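Local coordinates for replicase polyprotein 1a (Avian infectious bronchitis virus, PDB 3LD1) that is of unknown function but includes non-structural protein 2, a cleavage product of the viral replicase polyprotein, represented here by a fragment, at residues D3-S8 with F59-V64; D17-Y22 with F50-V55; K28-A33 with W133-A138; V142-M147 with Q196-L201. The protein carries 3 engineered substitutions. All blocks are in the same frame, centred on the assembly; numbering follows the deposited sequence.

How the interactions relate
Strand 4-8 opens the chain, and interaction 1 closes its first loop by pairing that strand with strand 57-64 in a four-stranded mixed sheet. Interaction 2 lies wholly within this loop, bringing the end of helix 13-20 against edge strand 50-54, which is also hydrogen-bonded to strand 57-64. Interaction 3 starts inside both loops, at the head of helix 30-46, but closes about a hundred residues later at the end of helix 128-134, so it crosses interactions 1 and 2 along the chain and touches interaction 2. Interaction 4 comes last, in series with the others, and packs helix 140-162 on helix 194-207. It borders interaction 3 through Q135 and A146.

Interaction 1: residues D3-S8 with F59-V64; sequences DVILVS and FLLKGV
The phenyl ring of F59 is met obliquely by the CD1 methyl of I5, which lies 3.6 Å from F59 CD1, while the ring of F89 from helix 82-89 meets it with planes about 55° apart. These residues belong to a parallel strand pair at the middle of a four-stranded mixed sheet, where strand 4-8 lies between strands 57-64 and 74-76. The ladder runs through I5 and V7: I5 N donates to L60 O (2.8 Å) and I5 O accepts from K62 N (2.9 Å), so both backbone groups of I5 straddle L61. V7 straddles G63 likewise, giving its N-H to K62 O at 2.7 Å and accepting from V64 N at 3.1 Å. I5, V7 and L61 share the buried face, where helices 30-46 and 82-89 supply L44, F40, I88 and F89. Branched aliphatic residues suit this place, since they fill the sheet-helix interface without polar groups to satisfy. I5 CG1 stands beside its own backbone N (chi1 -63°), and the next torsion sends CD1 to F59. V4, L6, L60, K62 and V64 occupy the partly exposed face. There K62 lends its aliphatic part to L6, the two side chains lying side by side and pointing the same way, with L6 CD2 3.5 Å from K62 CD. G63 brings its CA within 3.0 Å of V7 O, a close CA-H...O contact.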
loop_
_atom_site.group_PDB
_atom_site.type_symbol
_atom_site.label_atom_id
_atom_site.label_comp_id
_atom_site.label_asym_id
_atom_site.label_seq_id
_atom_site.Cartn_x
_atom_site.Cartn_y
_atom_site.Cartn_z
ATOM N N ASP A 3 -20.589 -7.179 -36.212
ATOM C CA ASP A 3 -21.391 -6.111 -35.568
ATOM C C ASP A 3 -20.610 -5.384 -34.505
ATOM O O ASP A 3 -20.022 -6.001 -33.585
ATOM C CB ASP A 3 -22.643 -6.646 -34.907
ATOM C CG ASP A 3 -23.673 -7.050 -35.894
ATOM O OD1 ASP A 3 -23.322 -7.203 -37.085
ATOM O OD2 ASP A 3 -24.836 -7.216 -35.476
ATOM N N VAL A 4 -20.610 -4.068 -34.662
ATOM C CA VAL A 4 -19.988 -3.180 -33.700
ATOM C C VAL A 4 -21.121 -2.695 -32.767
ATOM O O VAL A 4 -22.043 -2.016 -33.217
ATOM C CB VAL A 4 -19.229 -2.025 -34.413
ATOM C CG1 VAL A 4 -18.321 -1.312 -33.439
ATOM C CG2 VAL A 4 -18.409 -2.579 -35.594
ATOM N N ILE A 5 -21.082 -3.101 -31.489
ATOM C CA ILE A 5 -22.116 -2.695 -30.538
ATOM C C ILE A 5 -21.885 -1.231 -30.108
ATOM O O ILE A 5 -20.862 -0.898 -29.525
ATOM C CB ILE A 5 -22.253 -3.706 -29.341
ATOM C CG1 ILE A 5 -22.693 -5.083 -29.880
ATOM C CG2 ILE A 5 -23.240 -3.181 -28.245
ATOM C CD1 ILE A 5 -21.537 -5.959 -30.243
ATOM N N LEU A 6 -22.845 -0.370 -30.419
ATOM C CA LEU A 6 -22.730 1.014 -30.014
ATOM C C LEU A 6 -23.200 1.271 -28.557
ATOM O O LEU A 6 -24.383 1.147 -28.264
ATOM C CB LEU A 6 -23.456 1.946 -31.000
ATOM C CG LEU A 6 -23.124 1.729 -32.508
ATOM C CD1 LEU A 6 -24.118 2.625 -33.288
ATOM C CD2 LEU A 6 -21.592 1.970 -32.902
ATOM N N VAL A 7 -22.290 1.620 -27.641
ATOM C CA VAL A 7 -22.741 1.767 -26.287
ATOM C C VAL A 7 -22.590 3.168 -25.787
ATOM O O VAL A 7 -21.489 3.729 -25.735
ATOM C CB VAL A 7 -22.297 0.642 -25.288
ATOM C CG1 VAL A 7 -21.302 -0.336 -25.893
ATOM C CG2 VAL A 7 -21.858 1.210 -24.038
ATOM N N SER A 8 -23.762 3.722 -25.495
ATOM C CA SER A 8 -23.919 5.021 -24.966
ATOM C C SER A 8 -22.941 5.344 -23.823
ATOM O O SER A 8 -22.915 4.691 -22.780
ATOM C CB SER A 8 -25.323 5.122 -24.490
ATOM O OG SER A 8 -25.674 6.437 -24.611
ATOM N N PHE A 59 -16.449 -9.473 -28.799
ATOM C CA PHE A 59 -17.324 -8.501 -29.494
ATOM C C PHE A 59 -16.523 -7.271 -29.722
ATOM O O PHE A 59 -15.439 -7.085 -29.120
ATOM C CB PHE A 59 -18.620 -8.122 -28.755
ATOM C CG PHE A 59 -19.583 -9.286 -28.525
ATOM C CD1 PHE A 59 -20.780 -9.358 -29.218
ATOM C CD2 PHE A 59 -19.308 -10.279 -27.557
ATOM C CE1 PHE A 59 -21.683 -10.418 -28.969
ATOM C CE2 PHE A 59 -20.184 -11.336 -27.305
ATOM C CZ PHE A 59 -21.378 -11.413 -28.004
ATOM N N LEU A 60 -17.056 -6.436 -30.594
ATOM C CA LEU A 60 -16.506 -5.116 -30.776
ATOM C C LEU A 60 -17.514 -4.096 -30.214
ATOM O O LEU A 60 -18.739 -4.219 -30.498
ATOM C CB LEU A 60 -16.280 -4.854 -32.258
ATOM C CG LEU A 60 -15.647 -5.957 -33.125
ATOM C CD1 LEU A 60 -15.521 -5.397 -34.570
ATOM C CD2 LEU A 60 -14.304 -6.551 -32.571
ATOM N N LEU A 61 -16.996 -3.105 -29.457
ATOM C CA LEU A 61 -17.810 -2.000 -28.915
ATOM C C LEU A 61 -17.339 -0.650 -29.399
ATOM O O LEU A 61 -16.222 -0.492 -29.814
ATOM C CB LEU A 61 -17.864 -2.010 -27.372
ATOM C CG LEU A 61 -18.059 -3.340 -26.622
ATOM C CD1 LEU A 61 -17.485 -3.328 -25.224
ATOM C CD2 LEU A 61 -19.475 -3.743 -26.580
ATOM N N LYS A 62 -18.223 0.314 -29.289
ATOM C CA LYS A 62 -17.960 1.692 -29.603
ATOM C C LYS A 62 -18.845 2.654 -28.749
ATOM O O LYS A 62 -20.092 2.649 -28.862
ATOM C CB LYS A 62 -18.300 1.910 -31.059
ATOM C CG LYS A 62 -17.742 3.196 -31.614
ATOM C CD LYS A 62 -18.486 3.612 -32.852
ATOM C CE LYS A 62 -17.708 4.627 -33.570
ATOM N NZ LYS A 62 -16.825 3.834 -34.453
ATOM N N GLY A 63 -18.204 3.470 -27.910
ATOM C CA GLY A 63 -18.951 4.405 -27.105
ATOM C C GLY A 63 -19.486 5.502 -27.989
ATOM O O GLY A 63 -18.764 6.011 -28.862
ATOM N N VAL A 64 -20.746 5.883 -27.784
ATOM C CA VAL A 64 -21.272 7.033 -28.516
ATOM C C VAL A 64 -22.097 7.964 -27.669
ATOM O O VAL A 64 -22.437 7.674 -26.516
ATOM C CB VAL A 64 -22.142 6.615 -29.695
ATOM C CG1 VAL A 64 -21.327 5.751 -30.701
ATOM C CG2 VAL A 64 -23.442 5.909 -29.169
#

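Interaction 2: residues D17-Y22 with F50-V55; sequences DALFFY and FKFETV
Y22 O accepts from V55 N at 2.9 Å; the donor lies nearly along the C=O axis (169°), but its N-H is bent (138°). The same oxygen lies 3.4 Å from T54 CB and 3.5 Å from V55 CG1, so the turn after helix 13-20 is fitted closely to the end of strand 50-54. The second point of contact is the F52 ring, which reaches from the edge strand of the mixed sheet to the last turn of the helix. Its CG is anti to the backbone N (chi1 -178°), and the CZ corner of the ring comes 3.7 Å from L19 O. F20 O lies in the ring plane, also at the edge. L19 CD1 adds an apolar touch at F52 CE2, 4.0 Å away, and T54 CG2 covers one face of the ring, offset toward the rim. T54 suits its position because its hydroxyl is held by C56 N and G57 O while its methyl serves the ring. F40 of helix 30-46 also meets F52. Aromatic C-H groups carry a slight positive charge, and carbonyls at a helix C terminus a partial negative one, so the edge-on approach of F52 is probably mildly favourable electrostatically as well as apolar.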
loop_
_atom_site.group_PDB
_atom_site.type_symbol
_atom_site.label_atom_id
_atom_site.label_comp_id
_atom_site.label_asym_id
_atom_site.label_seq_id
_atom_site.Cartn_x
_atom_site.Cartn_y
_atom_site.Cartn_z
ATOM N N ASP A 17 -21.440 -1.776 -15.261
ATOM C CA ASP A 17 -20.951 -2.939 -14.542
ATOM C C ASP A 17 -21.438 -4.254 -15.152
ATOM O O ASP A 17 -20.647 -5.237 -15.316
ATOM C CB ASP A 17 -21.434 -2.910 -13.052
ATOM C CG ASP A 17 -20.588 -2.006 -12.152
ATOM O OD1 ASP A 17 -21.092 -1.664 -11.069
ATOM O OD2 ASP A 17 -19.423 -1.691 -12.500
ATOM N N ALA A 18 -22.734 -4.300 -15.478
ATOM C CA ALA A 18 -23.215 -5.582 -16.020
ATOM C C ALA A 18 -22.546 -5.842 -17.348
ATOM O O ALA A 18 -22.155 -6.969 -17.602
ATOM C CB ALA A 18 -24.673 -5.622 -16.172
ATOM N N LEU A 19 -22.455 -4.817 -18.208
ATOM C CA LEU A 19 -21.756 -4.965 -19.506
ATOM C C LEU A 19 -20.351 -5.465 -19.183
ATOM O O LEU A 19 -20.017 -6.589 -19.492
ATOM C CB LEU A 19 -21.667 -3.645 -20.232
ATOM C CG LEU A 19 -20.792 -3.555 -21.495
ATOM C CD1 LEU A 19 -21.190 -4.609 -22.539
ATOM C CD2 LEU A 19 -20.878 -2.117 -22.074
ATOM N N PHE A 20 -19.540 -4.676 -18.485
ATOM C CA PHE A 20 -18.174 -5.135 -18.192
ATOM C C PHE A 20 -18.070 -6.574 -17.597
ATOM O O PHE A 20 -17.103 -7.307 -17.820
ATOM C CB PHE A 20 -17.414 -4.156 -17.259
ATOM C CG PHE A 20 -15.937 -4.557 -17.032
ATOM C CD1 PHE A 20 -14.991 -4.385 -18.053
ATOM C CD2 PHE A 20 -15.531 -5.138 -15.815
ATOM C CE1 PHE A 20 -13.639 -4.771 -17.828
ATOM C CE2 PHE A 20 -14.194 -5.495 -15.555
ATOM C CZ PHE A 20 -13.240 -5.352 -16.551
ATOM N N PHE A 21 -19.058 -6.983 -16.822
ATOM C CA PHE A 21 -18.931 -8.268 -16.180
ATOM C C PHE A 21 -19.089 -9.498 -17.086
ATOM O O PHE A 21 -19.180 -10.640 -16.593
ATOM C CB PHE A 21 -19.930 -8.302 -15.060
ATOM C CG PHE A 21 -19.507 -7.515 -13.889
ATOM C CD1 PHE A 21 -18.146 -7.205 -13.705
ATOM C CD2 PHE A 21 -20.447 -7.135 -12.900
ATOM C CE1 PHE A 21 -17.748 -6.463 -12.564
ATOM C CE2 PHE A 21 -20.055 -6.376 -11.766
ATOM C CZ PHE A 21 -18.724 -6.048 -11.606
ATOM N N TYR A 22 -19.152 -9.279 -18.401
ATOM C CA TYR A 22 -19.097 -10.382 -19.364
ATOM C C TYR A 22 -17.671 -10.767 -19.647
ATOM O O TYR A 22 -17.446 -11.770 -20.319
ATOM C CB TYR A 22 -19.746 -9.993 -20.687
ATOM C CG TYR A 22 -21.226 -10.155 -20.683
ATOM C CD1 TYR A 22 -21.837 -11.196 -21.447
ATOM C CD2 TYR A 22 -22.057 -9.256 -19.954
ATOM C CE1 TYR A 22 -23.291 -11.362 -21.442
ATOM C CE2 TYR A 22 -23.476 -9.411 -19.961
ATOM C CZ TYR A 22 -24.052 -10.496 -20.705
ATOM O OH TYR A 22 -25.354 -10.690 -20.719
ATOM N N PHE A 50 -13.301 -0.679 -30.419
ATOM C CA PHE A 50 -12.266 -1.430 -29.743
ATOM C C PHE A 50 -12.865 -2.786 -29.375
ATOM O O PHE A 50 -14.101 -2.979 -29.412
ATOM C CB PHE A 50 -11.820 -0.699 -28.493
ATOM C CG PHE A 50 -12.844 -0.706 -27.352
ATOM C CD1 PHE A 50 -13.877 0.265 -27.294
ATOM C CD2 PHE A 50 -12.743 -1.633 -26.315
ATOM C CE1 PHE A 50 -14.843 0.284 -26.213
ATOM C CE2 PHE A 50 -13.683 -1.661 -25.224
ATOM C CZ PHE A 50 -14.733 -0.704 -25.160
ATOM N N LYS A 51 -11.998 -3.720 -29.012
ATOM C CA LYS A 51 -12.390 -5.083 -28.815
ATOM C C LYS A 51 -12.793 -5.389 -27.382
ATOM O O LYS A 51 -12.249 -4.812 -26.463
ATOM C CB LYS A 51 -11.196 -5.969 -29.097
ATOM C CG LYS A 51 -10.872 -6.162 -30.599
ATOM C CD LYS A 51 -9.634 -7.149 -30.690
ATOM C CE LYS A 51 -8.972 -7.074 -32.068
ATOM N NZ LYS A 51 -8.809 -8.500 -32.463
ATOM N N PHE A 52 -13.661 -6.374 -27.179
ATOM C CA PHE A 52 -14.006 -6.797 -25.857
ATOM C C PHE A 52 -14.078 -8.329 -25.804
ATOM O O PHE A 52 -15.038 -8.939 -26.231
ATOM C CB PHE A 52 -15.299 -6.078 -25.474
ATOM C CG PHE A 52 -15.805 -6.357 -24.081
ATOM C CD1 PHE A 52 -14.926 -6.574 -22.998
ATOM C CD2 PHE A 52 -17.211 -6.402 -23.848
ATOM C CE1 PHE A 52 -15.441 -6.839 -21.664
ATOM C CE2 PHE A 52 -17.733 -6.690 -22.535
ATOM C CZ PHE A 52 -16.843 -6.895 -21.446
ATOM N N GLU A 53 -13.010 -8.951 -25.344
ATOM C CA GLU A 53 -13.025 -10.343 -25.045
ATOM C C GLU A 53 -14.077 -10.764 -23.967
ATOM O O GLU A 53 -13.831 -10.619 -22.765
ATOM C CB GLU A 53 -11.588 -10.788 -24.668
ATOM C CG GLU A 53 -10.954 -11.584 -25.758
ATOM C CD GLU A 53 -11.910 -12.766 -26.246
ATOM O OE1 GLU A 53 -12.380 -13.615 -25.410
ATOM O OE2 GLU A 53 -12.227 -12.827 -27.476
ATOM N N THR A 54 -15.219 -11.324 -24.367
ATOM C CA THR A 54 -16.162 -11.802 -23.366
ATOM C C THR A 54 -16.153 -13.319 -23.150
ATOM O O THR A 54 -15.367 -14.019 -23.752
ATOM C CB THR A 54 -17.608 -11.369 -23.692
ATOM O OG1 THR A 54 -18.232 -12.342 -24.549
ATOM C CG2 THR A 54 -17.644 -10.013 -24.389
ATOM N N VAL A 55 -17.061 -13.814 -22.301
ATOM C CA VAL A 55 -17.272 -15.268 -22.048
ATOM C C VAL A 55 -18.310 -15.845 -23.042
ATOM O O VAL A 55 -18.742 -17.023 -22.931
ATOM C CB VAL A 55 -17.750 -15.621 -20.570
ATOM C CG1 VAL A 55 -16.796 -15.148 -19.542
ATOM C CG2 VAL A 55 -19.128 -15.068 -20.247
#

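Interaction 3: residues K28-A33 with W133-A138; sequences KDYADA and WLQVAA
Y30 OH donates to Q135 O at 2.8 Å, the carbonyl oxygen lying in the plane of the phenol ring at its edge, while the hydroxyl sits above the carbonyl plane, 37° out of it. Tyrosine fits here because one flat group supplies both a polar tip and an apolar flank: Y30 CE2 rests 3.5 Å from Q135 CB, and Y30 CZ lies equally near V136 CG1. One helical turn further on, A33 offers only a methyl, which allows close approach; its CB touches W133 CZ3 at 4.0 Å, with V136 CG2 slightly more distant from it. Beyond this first shell, the receiving surface is shaped by a type I beta turn from L134 to A137, closed by A137 N to L134 O (3.0 Å), and the side-chain amide of Q135 is tied to A146 O. Y30 sits in the first turn of helix 30-46, and CG anti to the backbone N (chi1 -169°) starts the side chain off toward the Q135 turn. D29 is the N-cap of that helix, its OD1 accepting from D32 N at 2.9 Å, and its OD2 forms a salt bridge with K210. The contact thus joins the start of helix 30-46 to the end of helix 128-134. K202 and F205 of helix 194-207 touch Y30, helix 140-162 packs on L134 and Q135, and F20 of helix 13-20 meets the W133 ring edge-to-face.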
loop_
_atom_site.group_PDB
_atom_site.type_symbol
_atom_site.label_atom_id
_atom_site.label_comp_id
_atom_site.label_asym_id
_atom_site.label_seq_id
_atom_site.Cartn_x
_atom_site.Cartn_y
_atom_site.Cartn_z
ATOM N N LYS A 28 -5.244 -11.130 -12.142
ATOM C CA LYS A 28 -4.139 -11.646 -11.358
ATOM C C LYS A 28 -4.401 -11.324 -9.858
ATOM O O LYS A 28 -4.280 -12.237 -8.997
ATOM C CB LYS A 28 -2.796 -11.076 -11.941
ATOM C CG LYS A 28 -1.430 -11.037 -11.036
ATOM C CD LYS A 28 -1.124 -12.379 -10.186
ATOM C CE LYS A 28 0.322 -12.916 -10.367
ATOM N NZ LYS A 28 1.377 -11.828 -10.297
ATOM N N ASP A 29 -4.765 -10.052 -9.570
ATOM C CA ASP A 29 -5.067 -9.548 -8.192
ATOM C C ASP A 29 -5.815 -8.241 -8.388
ATOM O O ASP A 29 -6.243 -7.961 -9.516
ATOM C CB ASP A 29 -3.777 -9.252 -7.403
ATOM C CG ASP A 29 -2.788 -8.486 -8.242
ATOM O OD1 ASP A 29 -3.216 -7.446 -8.849
ATOM O OD2 ASP A 29 -1.618 -8.972 -8.380
ATOM N N TYR A 30 -5.903 -7.419 -7.337
ATOM C CA TYR A 30 -6.654 -6.168 -7.400
ATOM C C TYR A 30 -5.978 -5.150 -8.300
ATOM O O TYR A 30 -6.640 -4.364 -8.997
ATOM C CB TYR A 30 -6.863 -5.572 -6.011
ATOM C CG TYR A 30 -7.847 -4.436 -6.030
ATOM C CD1 TYR A 30 -7.433 -3.130 -6.248
ATOM C CD2 TYR A 30 -9.219 -4.671 -5.922
ATOM C CE1 TYR A 30 -8.356 -2.056 -6.307
ATOM C CE2 TYR A 30 -10.159 -3.601 -6.003
ATOM C CZ TYR A 30 -9.716 -2.317 -6.198
ATOM O OH TYR A 30 -10.619 -1.302 -6.265
ATOM N N ALA A 31 -4.649 -5.180 -8.319
ATOM C CA ALA A 31 -3.940 -4.329 -9.246
ATOM C C ALA A 31 -4.335 -4.621 -10.687
ATOM O O ALA A 31 -4.678 -3.688 -11.437
ATOM C CB ALA A 31 -2.456 -4.377 -9.027
ATOM N N ASP A 32 -4.331 -5.889 -11.070
ATOM C CA ASP A 32 -4.666 -6.273 -12.457
ATOM C C ASP A 32 -6.141 -5.886 -12.724
ATOM O O ASP A 32 -6.497 -5.163 -13.660
ATOM C CB ASP A 32 -4.398 -7.792 -12.649
ATOM C CG ASP A 32 -4.422 -8.286 -14.175
ATOM O OD1 ASP A 32 -4.078 -7.552 -15.164
ATOM O OD2 ASP A 32 -4.770 -9.484 -14.385
ATOM N N ALA A 33 -7.006 -6.289 -11.815
ATOM C CA ALA A 33 -8.407 -6.026 -12.008
ATOM C C ALA A 33 -8.566 -4.554 -12.218
ATOM O O ALA A 33 -9.259 -4.125 -13.174
ATOM C CB ALA A 33 -9.194 -6.490 -10.813
ATOM N N TRP A 133 -13.799 -8.360 -9.134
ATOM C CA TRP A 133 -14.451 -7.425 -10.074
ATOM C C TRP A 133 -15.467 -6.523 -9.324
ATOM O O TRP A 133 -15.599 -5.289 -9.580
ATOM C CB TRP A 133 -15.124 -8.123 -11.284
ATOM C CG TRP A 133 -14.194 -8.918 -12.302
ATOM C CD1 TRP A 133 -14.328 -10.230 -12.644
ATOM C CD2 TRP A 133 -13.068 -8.435 -13.095
ATOM N NE1 TRP A 133 -13.356 -10.614 -13.531
ATOM C CE2 TRP A 133 -12.592 -9.534 -13.854
ATOM C CE3 TRP A 133 -12.411 -7.201 -13.215
ATOM C CZ2 TRP A 133 -11.501 -9.445 -14.716
ATOM C CZ3 TRP A 133 -11.359 -7.100 -14.099
ATOM C CH2 TRP A 133 -10.894 -8.231 -14.836
ATOM N N LEU A 134 -16.156 -7.128 -8.364
ATOM C CA LEU A 134 -17.064 -6.373 -7.474
ATOM C C LEU A 134 -16.290 -5.188 -6.849
ATOM O O LEU A 134 -16.804 -4.048 -6.762
ATOM C CB LEU A 134 -17.702 -7.278 -6.404
ATOM C CG LEU A 134 -18.618 -8.363 -7.024
ATOM C CD1 LEU A 134 -19.210 -9.290 -5.998
ATOM C CD2 LEU A 134 -19.758 -7.802 -7.908
ATOM N N GLN A 135 -15.034 -5.476 -6.510
ATOM C CA GLN A 135 -14.216 -4.533 -5.805
ATOM C C GLN A 135 -13.752 -3.458 -6.752
ATOM O O GLN A 135 -13.175 -2.467 -6.315
ATOM C CB GLN A 135 -13.073 -5.214 -5.049
ATOM C CG GLN A 135 -13.573 -6.050 -3.888
ATOM C CD GLN A 135 -12.542 -7.089 -3.456
ATOM O OE1 GLN A 135 -11.719 -7.450 -4.274
ATOM N NE2 GLN A 135 -12.567 -7.566 -2.167
ATOM N N VAL A 136 -14.059 -3.605 -8.033
ATOM C CA VAL A 136 -13.771 -2.505 -8.974
ATOM C C VAL A 136 -15.014 -2.071 -9.712
ATOM O O VAL A 136 -14.929 -1.317 -10.672
ATOM C CB VAL A 136 -12.586 -2.842 -10.001
ATOM C CG1 VAL A 136 -11.266 -2.895 -9.274
ATOM C CG2 VAL A 136 -12.801 -4.176 -10.665
ATOM N N ALA A 137 -16.173 -2.520 -9.241
ATOM C CA ALA A 137 -17.418 -2.116 -9.837
ATOM C C ALA A 137 -17.513 -0.600 -9.870
ATOM O O ALA A 137 -17.043 0.005 -8.962
ATOM C CB ALA A 137 -18.553 -2.708 -9.061
ATOM N N ALA A 138 -18.060 0.010 -10.926
ATOM C CA ALA A 138 -18.544 1.416 -10.882
ATOM C C ALA A 138 -19.624 1.709 -9.809
ATOM O O ALA A 138 -19.677 2.833 -9.276
ATOM C CB ALA A 138 -19.051 1.886 -12.283
#

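Interaction 4: residues V142-M147 with Q196-L201; sequences VSAMAM and QRIAAL
M147 and I198 carry the apolar part of this contact, crossing each other with M147 CE 3.5 Å from I198 CG2. The isoleucine's CG2 also faces S143 OG, while its CD1 presses on A144 CB at 3.7 Å and comes near M147 CE. M147 SD adds a looser touch to L201 CG at 4.3 Å. The methionine chain bends at its last torsion (chi3 -94°), which turns the methyl CE toward I198; a flexible, unbranched side chain can adapt in this way to a shaped apolar surface. Here helix 140-162 packs against helix 194-207, the local axes 10.6 Å apart at closest and inclined by 48°. The small S143 and A144 let I198 come near the backbone, and the A144 and I198 CA atoms are 6.8 Å apart. L185 of helix 174-185 touches both M147 and L201, extending the packing to a third helix. Polar atoms play a lesser part, and no hydrogen bond joins the two segments. S143 OG meets I198 CG2 by van der Waals contact at 3.9 Å, while its hydroxyl mainly engages the carbonyl of I140 in its own helix; that of K139, just before it, at most shares the single proton.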
loop_
_atom_site.group_PDB
_atom_site.type_symbol
_atom_site.label_atom_id
_atom_site.label_comp_id
_atom_site.label_asym_id
_atom_site.label_seq_id
_atom_site.Cartn_x
_atom_site.Cartn_y
_atom_site.Cartn_z
ATOM N N VAL A 142 -21.772 -0.983 -4.405
ATOM C CA VAL A 142 -21.244 -2.333 -4.428
ATOM C C VAL A 142 -19.761 -2.358 -4.147
ATOM O O VAL A 142 -19.275 -3.142 -3.279
ATOM C CB VAL A 142 -21.538 -3.088 -5.796
ATOM C CG1 VAL A 142 -20.626 -4.366 -5.996
ATOM C CG2 VAL A 142 -23.020 -3.411 -5.926
ATOM N N SER A 143 -19.009 -1.573 -4.881
ATOM C CA SER A 143 -17.567 -1.558 -4.638
ATOM C C SER A 143 -17.275 -1.232 -3.148
ATOM O O SER A 143 -16.485 -1.942 -2.485
ATOM C CB SER A 143 -16.860 -0.605 -5.580
ATOM O OG SER A 143 -17.533 0.653 -5.593
ATOM N N ALA A 144 -18.004 -0.259 -2.564
ATOM C CA ALA A 144 -17.662 0.130 -1.152
ATOM C C ALA A 144 -17.888 -1.004 -0.191
ATOM O O ALA A 144 -17.082 -1.218 0.716
ATOM C CB ALA A 144 -18.393 1.313 -0.716
ATOM N N MET A 145 -18.952 -1.766 -0.423
ATOM C CA MET A 145 -19.276 -2.929 0.424
ATOM C C MET A 145 -18.220 -3.973 0.211
ATOM O O MET A 145 -17.619 -4.426 1.160
ATOM C CB MET A 145 -20.694 -3.490 0.055
ATOM C CG MET A 145 -21.161 -4.822 0.803
ATOM S SD MET A 145 -20.329 -6.232 0.069
ATOM C CE MET A 145 -20.986 -6.265 -1.567
ATOM N N ALA A 146 -17.968 -4.355 -1.051
ATOM C CA ALA A 146 -16.940 -5.423 -1.357
ATOM C C ALA A 146 -15.527 -5.121 -0.890
ATOM O O ALA A 146 -14.795 -6.048 -0.471
ATOM C CB ALA A 146 -16.920 -5.782 -2.923
ATOM N N MET A 147 -15.112 -3.862 -1.043
ATOM C CA MET A 147 -13.795 -3.463 -0.599
ATOM C C MET A 147 -13.592 -3.667 0.891
ATOM O O MET A 147 -12.454 -3.776 1.350
ATOM C CB MET A 147 -13.464 -2.022 -0.974
ATOM C CG MET A 147 -13.192 -1.787 -2.457
ATOM S SD MET A 147 -12.698 -0.066 -2.781
ATOM C CE MET A 147 -14.187 0.759 -3.209
ATOM N N GLN A 196 -15.736 10.303 -4.990
ATOM C CA GLN A 196 -14.271 10.545 -4.977
ATOM C C GLN A 196 -13.427 9.780 -3.945
ATOM O O GLN A 196 -12.342 9.319 -4.264
ATOM C CB GLN A 196 -13.992 12.048 -4.878
ATOM C CG GLN A 196 -14.287 12.804 -6.223
ATOM C CD GLN A 196 -13.493 12.243 -7.458
ATOM O OE1 GLN A 196 -12.497 11.468 -7.317
ATOM N NE2 GLN A 196 -13.924 12.658 -8.672
ATOM N N ARG A 197 -13.925 9.611 -2.739
ATOM C CA ARG A 197 -13.217 8.806 -1.756
ATOM C C ARG A 197 -13.139 7.375 -2.164
ATOM O O ARG A 197 -12.228 6.658 -1.811
ATOM C CB ARG A 197 -13.965 8.797 -0.442
ATOM C CG ARG A 197 -14.089 10.121 0.199
ATOM C CD ARG A 197 -14.188 9.984 1.725
ATOM N NE ARG A 197 -15.242 9.086 2.176
ATOM C CZ ARG A 197 -16.528 9.382 2.188
ATOM N NH1 ARG A 197 -16.924 10.560 1.730
ATOM N NH2 ARG A 197 -17.404 8.491 2.644
ATOM N N ILE A 198 -14.126 6.927 -2.910
ATOM C CA ILE A 198 -14.148 5.518 -3.282
ATOM C C ILE A 198 -13.161 5.304 -4.407
ATOM O O ILE A 198 -12.418 4.314 -4.374
ATOM C CB ILE A 198 -15.552 5.051 -3.650
ATOM C CG1 ILE A 198 -16.408 4.948 -2.370
ATOM C CG2 ILE A 198 -15.476 3.729 -4.403
ATOM C CD1 ILE A 198 -15.905 3.959 -1.316
ATOM N N ALA A 199 -13.107 6.252 -5.353
ATOM C CA ALA A 199 -12.161 6.160 -6.428
ATOM C C ALA A 199 -10.685 6.284 -5.885
ATOM O O ALA A 199 -9.728 5.719 -6.435
ATOM C CB ALA A 199 -12.469 7.260 -7.451
ATOM N N ALA A 200 -10.492 7.007 -4.788
ATOM C CA ALA A 200 -9.129 7.123 -4.296
ATOM C C ALA A 200 -8.726 5.783 -3.646
ATOM O O ALA A 200 -7.588 5.307 -3.726
ATOM C CB ALA A 200 -9.087 8.245 -3.305
ATOM N N LEU A 201 -9.712 5.150 -3.065
ATOM C CA LEU A 201 -9.475 3.961 -2.344
ATOM C C LEU A 201 -9.252 2.775 -3.242
ATOM O O LEU A 201 -8.470 1.882 -2.935
ATOM C CB LEU A 201 -10.683 3.716 -1.478
ATOM C CG LEU A 201 -10.537 2.738 -0.381
ATOM C CD1 LEU A 201 -9.388 3.259 0.491
ATOM C CD2 LEU A 201 -11.840 2.834 0.290
#